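Local atomic coordinates of secreted effector protein sseI (Salmonella enterica subsp. enterica serovar Typhimurium, PDB entry 4G29), a protein that is a secreted virulence factor whose catalytic domain, of the cysteine protease superfamily, probably acts through a papain-like active site. Residues Val96-Phe101 against Ser107-Pro112; Asp91-Val96 against Asp118-Lys123; Asn32-Asn37 against Cys42-Thr47; Thr78-Val83 against Cys122-Ala127. One frame throughout, in Å; residues are numbered along the deposited sequence.

Overall arrangement
Contacts 2 and 4 lie deepest. Both join helix 117-126 to neighbouring strands of the antiparallel sheet, 90-95 in contact 2 and 78-87 in contact 4. Contact 1 is partly buried and folds up the loop between strands 90-95 and 113-116. Contact 3 lies farther out and pairs helix 29-36 with the start of helix 42-55. The chemistry follows the place. Contact 2 joins an indole to a carboxylate and a valine, contact 4 sets a tyrosine hydroxyl against an imidazole, contact 3 pairs a lysine with a serine hydroxyl and a leucine, and contact 1 is mostly apolar and backbone packing. Contacts 2, 3 and 4 each hold one member of a probable Cys-His-Asp triad: Asp95, Cys42 and His80.

Contact 1. Residues Val96-Phe101 against Ser107-Pro112; sequences VSAHQF and SNLNGP
Val96 and Pro112 meet at the two ends of the loop that joins strand 90-95 to strand 113-116. Pro112 CB packs on Val96 O at 3.6 Å and also faces Val96 CB, so the proline touches both backbone and side chain. Ala98 begins the short 3-10 segment 98-101. Its O lies 3.7 Å from Leu109 CB, and its methyl is turned toward Gly111 O. His99 follows and makes several contacts. Its CA sits 3.3 Å from Leu109 O in a CA-H...O contact. That oxygen is buried and has no conventional partner, and Leu109 itself is the centre of an inverse gamma turn. His99 CG lies between the backbone N and the carbonyl carbon (chi1 51°), which brings the imidazole beside Gly111 and Pro112. His99 CB is 3.5 Å from Gly111 N. Pro112 CD stands over one ring face, 4.0 Å from the His99 ring centroid, in a CH-pi contact. His99 NE2 donates to Val96 O at 3.2 Å. The bond is bent, 141° at the hydrogen, but Val96 O lies in the ring plane, and this limits rotation of the imidazole. Phe101 ends the segment. Its CD2 edge meets Leu109 CD1 at 4.1 Å, and the two side chains run side by side in the same direction.

The folded loop is set between several elements. Leu109 touches Lys123 and Tyr124 of helix 117-126. Val96, His99 and Pro112 touch Ile35 of helix 29-36, and the Phe101 ring packs edge-to-face with His80 on strand 78-87.

Contact 2. Residues Asp91-Val96 against Asp118-Lys123; sequences DYVFDV and DEWVCK
The indole of Trp120 has Val93 over one face and Asp95 at its edge. Val93 CG1 makes a CH-pi contact with the five-membered ring, 3.6 Å from its centroid. The nearest ring atoms are Trp120 CD1 and NE1. Val93 CG2 lies farther back, 4.0 Å from Trp120 CB, so both methyls of the valine follow the tryptophan side chain. At the edge, Trp120 NE1 donates to Asp95 OD2 at 2.9 Å. The bond is nearly straight, with an angle of 166° at the hydrogen. It runs close to the indole plane and reaches the oxygen on its anti side. The carboxylate is turned 45° against the ring. Asp95 CG is anti to the backbone N (chi1 -176°), which carries the carboxylate out from the strand toward the helix.

Asp95 is the probable acidic member of a Cys-His-Asp triad, consistent with the papain-like fold of this family. The contact therefore ties the last residue of strand 90-95 to helix 117-126 beside the likely active site. Asp95 OD2 has a second partner, the hydroxyl of Tyr124 one turn further along the same helix. Asp95 OD1 is hydrogen-bonded to His80 NE2, so bonds at both oxygens limit rotation of the carboxylate. The rings of Trp120 and Tyr124 also meet. On the strand, Val93 and Asp95 point to this helix, while Phe94 points away to helix 42-55.

Contact 3. Residues Asn32-Asn37 against Cys42-Thr47; sequences NNKIMN and CESLMT
Ser44 OG has two hydrogen-bond partners: it accepts from Lys34 NZ at 2.8 Å and is hydrogen-bonded to Gln41 O. A carbonyl can only accept, so the hydroxyl is used both as acceptor and as donor, which settles its rotation. A chi1 of 76° tucks Ser44 OG back over its own backbone, where it meets Gln41. The lysine reaches it with a chain that is fully extended beyond CG. Ser44 CB is also near, 3.6 Å from Lys34 NZ.

The aliphatic part of Lys34 does separate work. Its CD lies 3.9 Å from Leu45 CD2, and its CB is 4.1 Å from the same methyl. The two side chains slide past each other in opposite directions, so one leucine branch lies along the lysine chain. The backbones stay apart, with Lys34 CA and Leu45 CA 8.1 Å from each other.

The contact joins helix 29-36 to the early part of helix 42-55 across a short link. Lys34 also touches Gln41 in that link, and Leu45 touches Ser97 in the loop after strand 90-95. Ile35 packs on Leu22 and Lys26 of helix 18-26. Cys42, the cysteine of the probable triad, touches His80 and Phe81 of strand 78-87, and Met46 also lies on Phe81.

Contact 4. Residues Thr78-Val83 against Cys122-Ala127; sequences TNHFAV and CKYRMA
The probable Cys-His-Asp triad of this papain-like domain includes His80, and here that residue meets Tyr124 of helix 117-126. The tyrosine hydroxyl makes the approach. Tyr124 OH lies 3.2 Å from His80 CD2 and 3.4 Å from His80 NE2. It comes to the ring obliquely, and the two side chains cross at about a right angle. The contact is small, with 63 Å² buried in all. The backbones are far apart, 11.9 Å between His80 CA and Tyr124 CA, so two long side chains span the gap. A chi1 of -168° swings the His80 imidazole away from the backbone N and out from the strand toward the helix.

Strand 78-87 lies between strands 61-69 and 90-95 in the antiparallel sheet. His80 points to helix 117-126, while the next residue, Phe81, points away and packs on Cys42 and Glu43 of helix 42-55. The side chains of His80 and Cys42 also touch, consistent with a cysteine-histidine pair of this superfamily.

Both polar groups have firm partners outside the two segments. His80 NE2 is hydrogen-bonded to Asp95 OD1, on the carboxylate that also holds the tyrosine hydroxyl. His80 ND1 is hydrogen-bonded to the side-chain amide of Gln100, and these bonds at both ring nitrogens limit how far the imidazole can turn.

Contact 1. Residues Val96-Phe101 against Ser107-Pro112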
loop_
_atom_site.group_PDB
_atom_site.type_symbol
_atom_site.label_atom_id
_atom_site.label_comp_id
_atom_site.label_asym_id
_atom_site.label_seq_id
_atom_site.Cartn_x
_atom_site.Cartn_y
_atom_site.Cartn_z
ATOM N N VAL A 96 1.701 3.214 6.288
ATOM C CA VAL A 96 1.426 4.287 7.224
ATOM C C VAL A 96 0.710 5.515 6.612
ATOM O O VAL A 96 0.402 6.444 7.335
ATOM C CB VAL A 96 2.666 4.703 8.052
ATOM C CG1 VAL A 96 3.345 3.475 8.745
ATOM C CG2 VAL A 96 3.711 5.420 7.212
ATOM N N SER A 97 0.435 5.492 5.311
ATOM C CA SER A 97 -0.357 6.533 4.667
ATOM C C SER A 97 -1.657 6.016 4.041
ATOM O O SER A 97 -2.273 6.720 3.236
ATOM C CB SER A 97 0.466 7.289 3.649
ATOM O OG SER A 97 0.843 6.508 2.545
ATOM N N ALA A 98 -2.103 4.821 4.434
ATOM C CA ALA A 98 -3.314 4.188 3.871
ATOM C C ALA A 98 -4.520 5.104 4.025
ATOM O O ALA A 98 -5.411 5.177 3.173
ATOM C CB ALA A 98 -3.599 2.802 4.604
ATOM N N HIS A 99 -4.556 5.769 5.160
ATOM C CA HIS A 99 -5.664 6.638 5.499
ATOM C C HIS A 99 -5.789 7.869 4.637
ATOM O O HIS A 99 -6.794 8.624 4.805
ATOM C CB HIS A 99 -5.702 7.044 6.962
ATOM C CG HIS A 99 -4.405 7.580 7.444
ATOM N ND1 HIS A 99 -4.266 8.836 7.993
ATOM C CD2 HIS A 99 -3.171 7.063 7.354
ATOM C CE1 HIS A 99 -2.990 9.010 8.321
ATOM N NE2 HIS A 99 -2.307 7.956 7.918
ATOM N N GLN A 100 -4.866 8.063 3.694
ATOM C CA GLN A 100 -5.103 9.071 2.651
ATOM C C GLN A 100 -6.421 8.832 1.880
ATOM O O GLN A 100 -6.944 9.751 1.289
ATOM C CB GLN A 100 -3.933 9.241 1.704
ATOM C CG GLN A 100 -3.739 8.148 0.698
ATOM C CD GLN A 100 -2.920 8.542 -0.516
ATOM O OE1 GLN A 100 -2.973 9.689 -0.974
ATOM N NE2 GLN A 100 -2.248 7.553 -1.128
ATOM N N PHE A 101 -6.951 7.612 1.937
ATOM C CA PHE A 101 -8.180 7.214 1.236
ATOM C C PHE A 101 -9.460 7.289 2.071
ATOM O O PHE A 101 -10.579 7.086 1.541
ATOM C CB PHE A 101 -8.019 5.803 0.651
ATOM C CG PHE A 101 -6.884 5.695 -0.308
ATOM C CD1 PHE A 101 -6.847 6.512 -1.410
ATOM C CD2 PHE A 101 -5.850 4.806 -0.081
ATOM C CE1 PHE A 101 -5.808 6.480 -2.300
ATOM C CE2 PHE A 101 -4.798 4.725 -0.957
ATOM C CZ PHE A 101 -4.759 5.557 -2.062
ATOM N N SER A 107 -13.485 4.589 3.671
ATOM C CA SER A 107 -13.523 5.126 5.008
ATOM C C SER A 107 -12.974 4.182 6.045
ATOM O O SER A 107 -12.588 4.636 7.138
ATOM C CB SER A 107 -14.948 5.502 5.407
ATOM O OG SER A 107 -15.676 4.326 5.719
ATOM N N ASN A 108 -12.972 2.888 5.745
ATOM C CA ASN A 108 -12.419 1.870 6.631
ATOM C C ASN A 108 -10.899 1.961 6.786
ATOM O O ASN A 108 -10.333 1.468 7.766
ATOM C CB ASN A 108 -12.838 0.465 6.167
ATOM C CG ASN A 108 -14.359 0.191 6.355
ATOM O OD1 ASN A 108 -15.001 0.736 7.266
ATOM N ND2 ASN A 108 -14.928 -0.654 5.492
ATOM N N LEU A 109 -10.250 2.638 5.842
ATOM C CA LEU A 109 -8.835 2.979 5.950
ATOM C C LEU A 109 -8.718 4.261 6.751
ATOM O O LEU A 109 -8.559 5.346 6.225
ATOM C CB LEU A 109 -8.197 3.148 4.574
ATOM C CG LEU A 109 -8.271 1.887 3.697
ATOM C CD1 LEU A 109 -7.444 2.025 2.421
ATOM C CD2 LEU A 109 -7.840 0.659 4.465
ATOM N N ASN A 110 -8.860 4.115 8.061
ATOM C CA ASN A 110 -9.012 5.236 8.934
ATOM C C ASN A 110 -7.811 5.489 9.832
ATOM O O ASN A 110 -7.883 6.284 10.750
ATOM C CB ASN A 110 -10.274 5.052 9.787
ATOM C CG ASN A 110 -10.254 3.792 10.644
ATOM O OD1 ASN A 110 -9.203 3.221 10.964
ATOM N ND2 ASN A 110 -11.443 3.388 11.085
ATOM N N GLY A 111 -6.700 4.834 9.539
ATOM C CA GLY A 111 -5.443 5.169 10.173
ATOM C C GLY A 111 -4.286 4.471 9.518
ATOM O O GLY A 111 -4.478 3.594 8.658
ATOM N N PRO A 112 -3.066 4.785 9.960
ATOM C CA PRO A 112 -1.917 4.056 9.442
ATOM C C PRO A 112 -2.030 2.546 9.739
ATOM O O PRO A 112 -2.525 2.168 10.811
ATOM C CB PRO A 112 -0.756 4.642 10.229
ATOM C CG PRO A 112 -1.368 5.374 11.375
ATOM C CD PRO A 112 -2.681 5.808 10.944
#

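Contact 2. Residues Asp91-Val96 against Asp118-Lys123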
loop_
_atom_site.group_PDB
_atom_site.type_symbol
_atom_site.label_atom_id
_atom_site.label_comp_id
_atom_site.label_asym_id
_atom_site.label_seq_id
_atom_site.Cartn_x
_atom_site.Cartn_y
_atom_site.Cartn_z
ATOM N N ASP A 91 5.613 -12.258 6.207
ATOM C CA ASP A 91 5.616 -10.898 5.637
ATOM C C ASP A 91 4.696 -9.963 6.415
ATOM O O ASP A 91 3.590 -10.334 6.794
ATOM C CB ASP A 91 5.182 -10.949 4.184
ATOM C CG ASP A 91 6.320 -11.379 3.221
ATOM O OD1 ASP A 91 7.484 -11.488 3.659
ATOM O OD2 ASP A 91 6.036 -11.597 2.000
ATOM N N TYR A 92 5.183 -8.738 6.643
ATOM C CA TYR A 92 4.396 -7.625 7.177
ATOM C C TYR A 92 4.428 -6.425 6.210
ATOM O O TYR A 92 5.418 -6.193 5.524
ATOM C CB TYR A 92 4.969 -7.249 8.561
ATOM C CG TYR A 92 4.814 -8.394 9.520
ATOM C CD1 TYR A 92 3.638 -8.574 10.246
ATOM C CD2 TYR A 92 5.790 -9.371 9.600
ATOM C CE1 TYR A 92 3.504 -9.641 11.114
ATOM C CE2 TYR A 92 5.655 -10.430 10.429
ATOM C CZ TYR A 92 4.499 -10.567 11.186
ATOM O OH TYR A 92 4.334 -11.643 12.049
ATOM N N VAL A 93 3.328 -5.704 6.172
ATOM C CA VAL A 93 3.177 -4.535 5.336
ATOM C C VAL A 93 3.046 -3.340 6.265
ATOM O O VAL A 93 2.169 -3.303 7.113
ATOM C CB VAL A 93 1.974 -4.624 4.423
ATOM C CG1 VAL A 93 1.938 -3.426 3.472
ATOM C CG2 VAL A 93 2.024 -5.942 3.599
ATOM N N PHE A 94 3.969 -2.398 6.112
ATOM C CA PHE A 94 3.873 -1.069 6.702
ATOM C C PHE A 94 3.239 -0.157 5.651
ATOM O O PHE A 94 3.813 0.097 4.556
ATOM C CB PHE A 94 5.257 -0.572 7.104
ATOM C CG PHE A 94 5.795 -1.138 8.396
ATOM C CD1 PHE A 94 6.075 -2.492 8.545
ATOM C CD2 PHE A 94 6.191 -0.261 9.418
ATOM C CE1 PHE A 94 6.638 -2.997 9.749
ATOM C CE2 PHE A 94 6.758 -0.719 10.551
ATOM C CZ PHE A 94 6.964 -2.108 10.756
ATOM N N ASP A 95 2.053 0.336 5.967
ATOM C CA ASP A 95 1.313 1.200 5.067
ATOM C C ASP A 95 0.774 2.359 5.882
ATOM O O ASP A 95 -0.428 2.454 6.157
ATOM C CB ASP A 95 0.195 0.378 4.399
ATOM C CG ASP A 95 -0.599 1.149 3.339
ATOM O OD1 ASP A 95 -0.308 2.326 3.093
ATOM O OD2 ASP A 95 -1.535 0.522 2.764
ATOM N N VAL A 96 1.701 3.214 6.288
ATOM C CA VAL A 96 1.426 4.287 7.224
ATOM C C VAL A 96 0.710 5.515 6.612
ATOM O O VAL A 96 0.402 6.444 7.335
ATOM C CB VAL A 96 2.666 4.703 8.052
ATOM C CG1 VAL A 96 3.345 3.475 8.745
ATOM C CG2 VAL A 96 3.711 5.420 7.212
ATOM N N ASP A 118 -1.356 -10.882 5.006
ATOM C CA ASP A 118 -2.694 -11.376 4.794
ATOM C C ASP A 118 -3.710 -10.420 5.414
ATOM O O ASP A 118 -4.808 -10.272 4.857
ATOM C CB ASP A 118 -2.877 -12.772 5.388
ATOM C CG ASP A 118 -2.217 -13.871 4.552
ATOM O OD1 ASP A 118 -1.686 -13.638 3.449
ATOM O OD2 ASP A 118 -2.239 -15.007 5.011
ATOM N N GLU A 119 -3.368 -9.813 6.564
ATOM C CA GLU A 119 -4.278 -8.886 7.218
ATOM C C GLU A 119 -4.421 -7.644 6.375
ATOM O O GLU A 119 -5.513 -7.074 6.290
ATOM C CB GLU A 119 -3.811 -8.536 8.624
ATOM C CG GLU A 119 -3.906 -9.631 9.612
ATOM C CD GLU A 119 -3.141 -9.381 10.895
ATOM O OE1 GLU A 119 -2.147 -8.631 10.922
ATOM O OE2 GLU A 119 -3.537 -9.999 11.914
ATOM N N TRP A 120 -3.320 -7.225 5.727
ATOM C CA TRP A 120 -3.310 -6.032 4.881
ATOM C C TRP A 120 -4.288 -6.234 3.689
ATOM O O TRP A 120 -5.156 -5.405 3.392
ATOM C CB TRP A 120 -1.901 -5.718 4.431
ATOM C CG TRP A 120 -1.751 -4.477 3.542
ATOM C CD1 TRP A 120 -1.577 -3.195 3.965
ATOM C CD2 TRP A 120 -1.821 -4.432 2.117
ATOM N NE1 TRP A 120 -1.518 -2.345 2.901
ATOM C CE2 TRP A 120 -1.646 -3.087 1.738
ATOM C CE3 TRP A 120 -1.977 -5.400 1.106
ATOM C CZ2 TRP A 120 -1.634 -2.698 0.459
ATOM C CZ3 TRP A 120 -1.987 -4.980 -0.201
ATOM C CH2 TRP A 120 -1.807 -3.643 -0.516
ATOM N N VAL A 121 -4.211 -7.394 3.052
ATOM C CA VAL A 121 -5.094 -7.677 1.943
ATOM C C VAL A 121 -6.565 -7.660 2.386
ATOM O O VAL A 121 -7.443 -7.152 1.689
ATOM C CB VAL A 121 -4.753 -9.040 1.332
ATOM C CG1 VAL A 121 -5.874 -9.450 0.357
ATOM C CG2 VAL A 121 -3.465 -8.977 0.630
ATOM N N CYS A 122 -6.805 -8.245 3.565
ATOM C CA CYS A 122 -8.102 -8.305 4.189
ATOM C C CYS A 122 -8.638 -6.925 4.438
ATOM O O CYS A 122 -9.792 -6.646 4.109
ATOM C CB CYS A 122 -8.010 -9.111 5.480
ATOM S SG CYS A 122 -7.941 -10.905 5.091
ATOM N N LYS A 123 -7.779 -6.044 4.936
ATOM C CA LYS A 123 -8.181 -4.664 5.237
ATOM C C LYS A 123 -8.646 -3.912 3.967
ATOM O O LYS A 123 -9.703 -3.255 3.966
ATOM C CB LYS A 123 -7.041 -3.891 5.895
ATOM C CG LYS A 123 -7.483 -2.580 6.550
ATOM C CD LYS A 123 -8.209 -2.817 7.853
ATOM C CE LYS A 123 -8.642 -1.540 8.522
ATOM N NZ LYS A 123 -9.434 -1.765 9.797
#

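Contact 3. Residues Asn32-Asn37 against Cys42-Thr47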
loop_
_atom_site.group_PDB
_atom_site.type_symbol
_atom_site.label_atom_id
_atom_site.label_comp_id
_atom_site.label_asym_id
_atom_site.label_seq_id
_atom_site.Cartn_x
_atom_site.Cartn_y
_atom_site.Cartn_z
ATOM N N ASN A 32 5.851 12.098 11.508
ATOM C CA ASN A 32 4.651 12.452 12.217
ATOM C C ASN A 32 3.750 13.376 11.379
ATOM O O ASN A 32 2.551 13.139 11.288
ATOM C CB ASN A 32 4.965 13.135 13.546
ATOM C CG ASN A 32 3.735 13.295 14.373
ATOM O OD1 ASN A 32 2.975 12.339 14.564
ATOM N ND2 ASN A 32 3.460 14.513 14.766
ATOM N N ASN A 33 4.337 14.379 10.743
ATOM C CA ASN A 33 3.531 15.315 9.942
ATOM C C ASN A 33 2.958 14.650 8.718
ATOM O O ASN A 33 1.831 14.938 8.336
ATOM C CB ASN A 33 4.266 16.537 9.508
ATOM C CG ASN A 33 3.405 17.417 8.547
ATOM O OD1 ASN A 33 2.307 17.887 8.924
ATOM N ND2 ASN A 33 3.849 17.541 7.287
ATOM N N LYS A 34 3.685 13.686 8.149
ATOM C CA LYS A 34 3.197 13.007 6.963
ATOM C C LYS A 34 2.096 11.991 7.323
ATOM O O LYS A 34 1.179 11.757 6.559
ATOM C CB LYS A 34 4.370 12.346 6.254
ATOM C CG LYS A 34 5.250 13.356 5.522
ATOM C CD LYS A 34 6.364 12.705 4.762
ATOM C CE LYS A 34 7.243 13.788 4.107
ATOM N NZ LYS A 34 8.282 13.238 3.134
ATOM N N ILE A 35 2.156 11.409 8.508
ATOM C CA ILE A 35 1.089 10.560 8.989
ATOM C C ILE A 35 -0.135 11.404 9.353
ATOM O O ILE A 35 -1.261 10.984 9.171
ATOM C CB ILE A 35 1.567 9.633 10.158
ATOM C CG1 ILE A 35 2.599 8.647 9.627
ATOM C CG2 ILE A 35 0.397 8.922 10.788
ATOM C CD1 ILE A 35 3.221 7.755 10.748
HETATM N N MSE A 36 0.075 12.580 9.911
HETATM C CA MSE A 36 -1.060 13.455 10.172
HETATM C C MSE A 36 -1.727 13.947 8.903
HETATM O O MSE A 36 -2.943 14.145 8.863
HETATM C CB MSE A 36 -0.614 14.659 11.033
HETATM C CG MSE A 36 -1.748 15.316 11.694
HETATM SE SE MSE A 36 -1.276 16.761 12.883
HETATM C CE MSE A 36 0.052 15.793 13.856
ATOM N N ASN A 37 -0.913 14.153 7.863
ATOM C CA ASN A 37 -1.296 14.678 6.565
ATOM C C ASN A 37 -0.784 13.827 5.418
ATOM O O ASN A 37 0.124 14.239 4.707
ATOM C CB ASN A 37 -0.826 16.123 6.424
ATOM C CG ASN A 37 -1.545 17.067 7.414
ATOM O OD1 ASN A 37 -2.742 17.303 7.295
ATOM N ND2 ASN A 37 -0.810 17.544 8.424
ATOM N N CYS A 42 2.747 8.845 0.147
ATOM C CA CYS A 42 3.094 7.437 0.150
ATOM C C CYS A 42 4.428 7.382 -0.567
ATOM O O CYS A 42 5.252 6.660 -0.115
ATOM C CB CYS A 42 2.072 6.372 -0.474
ATOM S SG CYS A 42 1.375 6.867 -1.839
ATOM N N GLU A 43 4.635 8.096 -1.686
ATOM C CA GLU A 43 5.844 7.764 -2.431
ATOM C C GLU A 43 7.091 8.156 -1.609
ATOM O O GLU A 43 8.093 7.374 -1.501
ATOM C CB GLU A 43 5.806 8.408 -3.830
ATOM C CG GLU A 43 6.755 7.849 -4.712
ATOM C CD GLU A 43 6.573 8.349 -6.134
ATOM O OE1 GLU A 43 7.579 8.863 -6.576
ATOM O OE2 GLU A 43 5.513 8.214 -6.784
ATOM N N SER A 44 7.038 9.347 -0.992
ATOM C CA SER A 44 8.190 9.874 -0.223
ATOM C C SER A 44 8.449 9.077 1.076
ATOM O O SER A 44 9.501 9.219 1.673
ATOM C CB SER A 44 8.034 11.384 0.111
ATOM O OG SER A 44 7.098 11.613 1.165
ATOM N N LEU A 45 7.435 8.340 1.555
ATOM C CA LEU A 45 7.557 7.552 2.768
ATOM C C LEU A 45 8.224 6.202 2.500
ATOM O O LEU A 45 8.626 5.541 3.479
ATOM C CB LEU A 45 6.211 7.364 3.457
ATOM C CG LEU A 45 5.659 8.566 4.185
ATOM C CD1 LEU A 45 4.133 8.447 4.430
ATOM C CD2 LEU A 45 6.387 8.864 5.495
HETATM N N MSE A 46 8.377 5.767 1.249
HETATM C CA MSE A 46 8.933 4.430 1.003
HETATM C C MSE A 46 10.327 4.260 1.613
HETATM O O MSE A 46 10.589 3.306 2.360
HETATM C CB MSE A 46 8.960 4.067 -0.492
HETATM C CG MSE A 46 7.554 3.706 -1.018
HETATM SE SE MSE A 46 7.686 2.872 -2.820
HETATM C CE MSE A 46 7.843 4.595 -3.762
ATOM N N THR A 47 11.236 5.177 1.271
ATOM C CA THR A 47 12.621 5.056 1.696
ATOM C C THR A 47 12.717 5.122 3.222
ATOM O O THR A 47 13.341 4.237 3.861
ATOM C CB THR A 47 13.500 6.042 0.957
ATOM O OG1 THR A 47 13.563 5.629 -0.415
ATOM C CG2 THR A 47 14.894 6.138 1.587
#

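Contact 4. Residues Thr78-Val83 against Cys122-Ala127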
loop_
_atom_site.group_PDB
_atom_site.type_symbol
_atom_site.label_atom_id
_atom_site.label_comp_id
_atom_site.label_asym_id
_atom_site.label_seq_id
_atom_site.Cartn_x
_atom_site.Cartn_y
_atom_site.Cartn_z
ATOM N N THR A 78 -5.790 5.637 -9.542
ATOM C CA THR A 78 -5.203 6.084 -8.284
ATOM C C THR A 78 -4.061 5.154 -7.904
ATOM O O THR A 78 -4.210 3.927 -7.958
ATOM C CB THR A 78 -6.246 6.109 -7.244
ATOM O OG1 THR A 78 -7.263 7.044 -7.624
ATOM C CG2 THR A 78 -5.629 6.467 -5.847
ATOM N N ASN A 79 -2.939 5.733 -7.519
ATOM C CA ASN A 79 -1.801 4.925 -7.096
ATOM C C ASN A 79 -1.618 4.982 -5.587
ATOM O O ASN A 79 -2.179 5.863 -4.863
ATOM C CB ASN A 79 -0.541 5.204 -7.926
ATOM C CG ASN A 79 0.064 6.571 -7.653
ATOM O OD1 ASN A 79 -0.493 7.333 -6.847
ATOM N ND2 ASN A 79 1.220 6.893 -8.285
ATOM N N HIS A 80 -0.863 4.036 -5.080
ATOM C CA HIS A 80 -0.517 3.984 -3.684
ATOM C C HIS A 80 0.734 3.094 -3.538
ATOM O O HIS A 80 1.066 2.313 -4.431
ATOM C CB HIS A 80 -1.665 3.414 -2.844
ATOM C CG HIS A 80 -1.487 3.587 -1.364
ATOM N ND1 HIS A 80 -1.335 4.820 -0.765
ATOM C CD2 HIS A 80 -1.430 2.673 -0.362
ATOM C CE1 HIS A 80 -1.194 4.652 0.535
ATOM N NE2 HIS A 80 -1.227 3.354 0.804
ATOM N N PHE A 81 1.418 3.281 -2.435
ATOM C CA PHE A 81 2.678 2.574 -2.140
ATOM C C PHE A 81 2.769 2.144 -0.695
ATOM O O PHE A 81 2.441 2.905 0.228
ATOM C CB PHE A 81 3.902 3.410 -2.523
ATOM C CG PHE A 81 3.917 3.789 -3.979
ATOM C CD1 PHE A 81 4.430 2.931 -4.912
ATOM C CD2 PHE A 81 3.416 4.997 -4.385
ATOM C CE1 PHE A 81 4.406 3.245 -6.223
ATOM C CE2 PHE A 81 3.409 5.299 -5.736
ATOM C CZ PHE A 81 3.882 4.429 -6.618
ATOM N N ALA A 82 3.268 0.938 -0.483
ATOM C CA ALA A 82 3.497 0.454 0.859
ATOM C C ALA A 82 4.866 -0.262 0.866
ATOM O O ALA A 82 5.438 -0.486 -0.195
ATOM C CB ALA A 82 2.367 -0.518 1.316
ATOM N N VAL A 83 5.305 -0.693 2.026
ATOM C CA VAL A 83 6.596 -1.419 2.138
ATOM C C VAL A 83 6.356 -2.756 2.835
ATOM O O VAL A 83 5.615 -2.820 3.817
ATOM C CB VAL A 83 7.675 -0.559 2.852
ATOM C CG1 VAL A 83 9.036 -1.212 2.792
ATOM C CG2 VAL A 83 7.762 0.883 2.254
ATOM N N CYS A 122 -6.805 -8.245 3.565
ATOM C CA CYS A 122 -8.102 -8.305 4.189
ATOM C C CYS A 122 -8.638 -6.925 4.438
ATOM O O CYS A 122 -9.792 -6.646 4.109
ATOM C CB CYS A 122 -8.010 -9.111 5.480
ATOM S SG CYS A 122 -7.941 -10.905 5.091
ATOM N N LYS A 123 -7.779 -6.044 4.936
ATOM C CA LYS A 123 -8.181 -4.664 5.237
ATOM C C LYS A 123 -8.646 -3.912 3.967
ATOM O O LYS A 123 -9.703 -3.255 3.966
ATOM C CB LYS A 123 -7.041 -3.891 5.895
ATOM C CG LYS A 123 -7.483 -2.580 6.550
ATOM C CD LYS A 123 -8.209 -2.817 7.853
ATOM C CE LYS A 123 -8.642 -1.540 8.522
ATOM N NZ LYS A 123 -9.434 -1.765 9.797
ATOM N N TYR A 124 -7.890 -4.033 2.881
ATOM C CA TYR A 124 -8.227 -3.395 1.617
ATOM C C TYR A 124 -9.473 -4.001 1.018
ATOM O O TYR A 124 -10.330 -3.277 0.554
ATOM C CB TYR A 124 -7.035 -3.391 0.634
ATOM C CG TYR A 124 -6.129 -2.203 0.830
ATOM C CD1 TYR A 124 -5.269 -2.126 1.917
ATOM C CD2 TYR A 124 -6.186 -1.136 -0.061
ATOM C CE1 TYR A 124 -4.436 -1.017 2.105
ATOM C CE2 TYR A 124 -5.382 0.012 0.138
ATOM C CZ TYR A 124 -4.490 0.026 1.212
ATOM O OH TYR A 124 -3.686 1.147 1.391
ATOM N N ARG A 125 -9.615 -5.317 1.111
ATOM C CA ARG A 125 -10.864 -5.946 0.662
ATOM C C ARG A 125 -12.112 -5.471 1.392
ATOM O O ARG A 125 -13.147 -5.273 0.755
ATOM C CB ARG A 125 -10.752 -7.452 0.747
ATOM C CG ARG A 125 -9.795 -8.017 -0.257
ATOM C CD ARG A 125 -9.827 -9.542 -0.204
ATOM N NE ARG A 125 -8.897 -10.156 -1.146
ATOM C CZ ARG A 125 -8.428 -11.406 -1.070
ATOM N NH1 ARG A 125 -8.764 -12.227 -0.065
ATOM N NH2 ARG A 125 -7.557 -11.832 -1.981
HETATM N N MSE A 126 -12.032 -5.272 2.697
HETATM C CA MSE A 126 -13.220 -4.855 3.453
HETATM C C MSE A 126 -13.477 -3.359 3.248
HETATM O O MSE A 126 -14.558 -2.882 3.555
HETATM C CB MSE A 126 -13.122 -5.243 4.940
HETATM C CG MSE A 126 -11.990 -4.613 5.733
HETATM SE SE MSE A 126 -11.678 -5.270 7.607
HETATM C CE MSE A 126 -13.016 -4.156 8.564
ATOM N N ALA A 127 -12.486 -2.623 2.725
ATOM C CA ALA A 127 -12.625 -1.195 2.482
ATOM C C ALA A 127 -13.401 -0.885 1.202
ATOM O O ALA A 127 -13.852 0.250 1.059
ATOM C CB ALA A 127 -11.257 -0.527 2.427
#